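Local structure of bacterioferritin comigratory protein (Xylella fastidiosa, 3IXR) at residues D25-H29 against S30-H34. The protein is a PrxQ-type peroxiredoxin of the AhpC/TSA family that probably reduces peroxides by means of a reactive cysteine thiol. The protein carries 1 engineered substitution. Residues are numbered along the deposited sequence; the frame is centred on the assembly and turned at random.
Sequences DTLNH and SLLNH
The carbonyl oxygen of His29 is gripped twice by Asn33, four residues further along. The side-chain amide makes the straighter bond, Asn33 ND2 to His29 O at 3.0 Å with an N-H...O angle of 161°, whereas the backbone bond from Asn33 N to His29 O, 3.1 Å long, is bent and weak. His29 O lies close to the amide plane of Asn33, though the donor itself is tilted somewhat from the carbonyl plane. This bond probably sets the rotation of the amide, whose ND2 sits over one face of the His29 imidazole, 3.1 Å from His29 CD2. CG of His29, trans to the backbone N (chi1 173°), lies beside the carbonyl carbon, which brings the ring next to the amide bound to that carbonyl; ring and amide planes are turned 44° against each other.

One residue earlier, Leu32 N gives a nearly linear bond of 2.8 Å to Asn28 O. On the inner side, Leu27 lays CB against Leu32 CG, the two side chains crossing at about a right angle, while its CD2 meets Leu31 CD2 at 3.9 Å. This is the N-terminal turn of a short helix, with Asn28 at the N-cap and its carbonyl accepting the first i to i+4 bond; here helix 29-33, near the N-terminus of a thioredoxin-like peroxiredoxin fold, rests Leu31 on Leu120 and Ala123 of helix 119-123, while Leu27 just before it leans on Phe124.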
ATOM      1  N   ASP A  25       9.320  13.580   2.351  1.00 12.93           N
ATOM      2  CA  ASP A  25      10.434  12.924   1.619  1.00 15.40           C
ATOM      3  C   ASP A  25      10.025  12.653   0.153  1.00 15.58           C
ATOM      4  O   ASP A  25       8.868  12.515  -0.162  1.00 14.49           O
ATOM      5  CB  ASP A  25      10.809  11.597   2.201  1.00 14.35           C
ATOM      6  CG  ASP A  25      11.369  11.696   3.559  1.00 15.55           C
ATOM      7  OD1 ASP A  25      11.802  12.821   4.025  1.00 17.43           O
ATOM      8  OD2 ASP A  25      11.526  10.668   4.251  1.00 16.98           O
ATOM      9  N   THR A  26      11.006  12.603  -0.738  1.00 14.63           N
ATOM     10  CA  THR A  26      10.798  12.303  -2.178  1.00 15.71           C
ATOM     11  C   THR A  26      11.347  10.917  -2.444  1.00 15.44           C
ATOM     12  O   THR A  26      12.482  10.588  -2.021  1.00 17.89           O
ATOM     13  CB  THR A  26      11.581  13.296  -3.047  1.00 16.88           C
ATOM     14  OG1 THR A  26      11.069  14.617  -2.726  1.00 19.04           O
ATOM     15  CG2 THR A  26      11.288  13.075  -4.513  1.00 17.61           C
ATOM     16  N   LEU A  27      10.558  10.084  -3.119  1.00 17.20           N
ATOM     17  CA  LEU A  27      11.078   8.720  -3.527  1.00 17.50           C
ATOM     18  C   LEU A  27      12.235   8.904  -4.535  1.00 18.68           C
ATOM     19  O   LEU A  27      12.078   9.678  -5.522  1.00 20.53           O
ATOM     20  CB  LEU A  27       9.963   7.947  -4.218  1.00 17.18           C
ATOM     21  CG  LEU A  27       8.609   7.855  -3.443  1.00 18.57           C
ATOM     22  CD1 LEU A  27       7.621   6.884  -4.154  1.00 17.60           C
ATOM     23  CD2 LEU A  27       8.855   7.433  -1.986  1.00 17.05           C
ATOM     24  N   ASN A  28      13.318   8.178  -4.291  1.00 21.02           N
ATOM     25  CA  ASN A  28      14.501   8.357  -5.164  1.00 21.96           C
ATOM     26  C   ASN A  28      14.403   7.563  -6.427  1.00 23.27           C
ATOM     27  O   ASN A  28      13.489   6.772  -6.644  1.00 20.63           O
ATOM     28  CB  ASN A  28      15.811   8.103  -4.389  1.00 21.69           C
ATOM     29  CG  ASN A  28      15.973   6.688  -3.883  1.00 25.94           C
ATOM     30  OD1 ASN A  28      16.475   6.513  -2.808  1.00 34.35           O
ATOM     31  ND2 ASN A  28      15.575   5.692  -4.644  1.00 23.18           N
ATOM     32  N   HIS A  29      15.349   7.823  -7.335  1.00 23.10           N
ATOM     33  CA  HIS A  29      15.276   7.255  -8.661  1.00 22.66           C
ATOM     34  C   HIS A  29      15.339   5.726  -8.557  1.00 21.42           C
ATOM     35  O   HIS A  29      14.597   5.076  -9.273  1.00 20.59           O
ATOM     36  CB  HIS A  29      16.467   7.775  -9.528  1.00 22.97           C
ATOM     37  CG  HIS A  29      16.569   7.115 -10.880  1.00 26.14           C
ATOM     38  ND1 HIS A  29      17.477   6.101 -11.178  1.00 31.06           N
ATOM     39  CD2 HIS A  29      15.848   7.296 -12.008  1.00 30.71           C
ATOM     40  CE1 HIS A  29      17.318   5.717 -12.427  1.00 29.75           C
ATOM     41  NE2 HIS A  29      16.342   6.428 -12.955  1.00 34.64           N
ATOM     42  N   SER A  30      16.187   5.160  -7.681  1.00 22.14           N
ATOM     43  CA  SER A  30      16.313   3.701  -7.580  1.00 23.30           C
ATOM     44  C   SER A  30      14.946   3.045  -7.156  1.00 22.78           C
ATOM     45  O   SER A  30      14.400   2.089  -7.823  1.00 20.58           O
ATOM     46  CB  SER A  30      17.411   3.396  -6.563  1.00 24.58           C
ATOM     47  OG  SER A  30      17.317   2.086  -6.034  1.00 34.98           O
ATOM     48  N   LEU A  31      14.355   3.616  -6.114  1.00 20.53           N
ATOM     49  CA  LEU A  31      13.024   3.151  -5.709  1.00 19.13           C
ATOM     50  C   LEU A  31      11.963   3.389  -6.785  1.00 17.36           C
ATOM     51  O   LEU A  31      11.101   2.522  -7.015  1.00 17.26           O
ATOM     52  CB  LEU A  31      12.609   3.886  -4.428  1.00 18.99           C
ATOM     53  CG  LEU A  31      11.198   3.512  -3.899  1.00 17.13           C
ATOM     54  CD1 LEU A  31      11.223   2.132  -3.644  1.00 19.21           C
ATOM     55  CD2 LEU A  31      11.063   4.257  -2.579  1.00 15.89           C
ATOM     56  N   LEU A  32      11.915   4.563  -7.427  1.00 17.58           N
ATOM     57  CA  LEU A  32      10.918   4.838  -8.469  1.00 17.64           C
ATOM     58  C   LEU A  32      10.965   3.866  -9.673  1.00 18.37           C
ATOM     59  O   LEU A  32       9.985   3.664 -10.336  1.00 16.25           O
ATOM     60  CB  LEU A  32      11.049   6.286  -8.955  1.00 17.46           C
ATOM     61  CG  LEU A  32      10.470   7.396  -8.047  1.00 17.31           C
ATOM     62  CD1 LEU A  32      10.893   8.723  -8.645  1.00 21.87           C
ATOM     63  CD2 LEU A  32       8.977   7.270  -8.018  1.00 19.82           C
ATOM     64  N   ASN A  33      12.172   3.319  -9.895  1.00 20.24           N
ATOM     65  CA  ASN A  33      12.349   2.415 -11.074  1.00 20.53           C
ATOM     66  C   ASN A  33      12.474   0.963 -10.703  1.00 21.86           C
ATOM     67  O   ASN A  33      12.705   0.082 -11.559  1.00 19.39           O
ATOM     68  CB  ASN A  33      13.522   2.909 -11.916  1.00 21.64           C
ATOM     69  CG  ASN A  33      13.131   4.173 -12.610  1.00 23.38           C
ATOM     70  OD1 ASN A  33      12.434   4.145 -13.621  1.00 31.20           O
ATOM     71  ND2 ASN A  33      13.459   5.303 -12.005  1.00 26.15           N
ATOM     72  N   HIS A  34      12.374   0.659  -9.425  1.00 20.68           N
ATOM     73  CA  HIS A  34      12.305  -0.704  -8.993  1.00 21.30           C
ATOM     74  C   HIS A  34      11.098  -1.494  -9.569  1.00 21.65           C
ATOM     75  O   HIS A  34       9.954  -1.115  -9.397  1.00 19.15           O
ATOM     76  CB  HIS A  34      12.203  -0.637  -7.465  1.00 21.68           C
ATOM     77  CG  HIS A  34      11.896  -1.954  -6.811  1.00 24.54           C
ATOM     78  ND1 HIS A  34      12.754  -3.027  -6.874  1.00 23.29           N
ATOM     79  CD2 HIS A  34      10.762  -2.412  -6.218  1.00 26.19           C
ATOM     80  CE1 HIS A  34      12.208  -4.066  -6.249  1.00 26.68           C
ATOM     81  NE2 HIS A  34      10.995  -3.720  -5.854  1.00 25.26           N
TER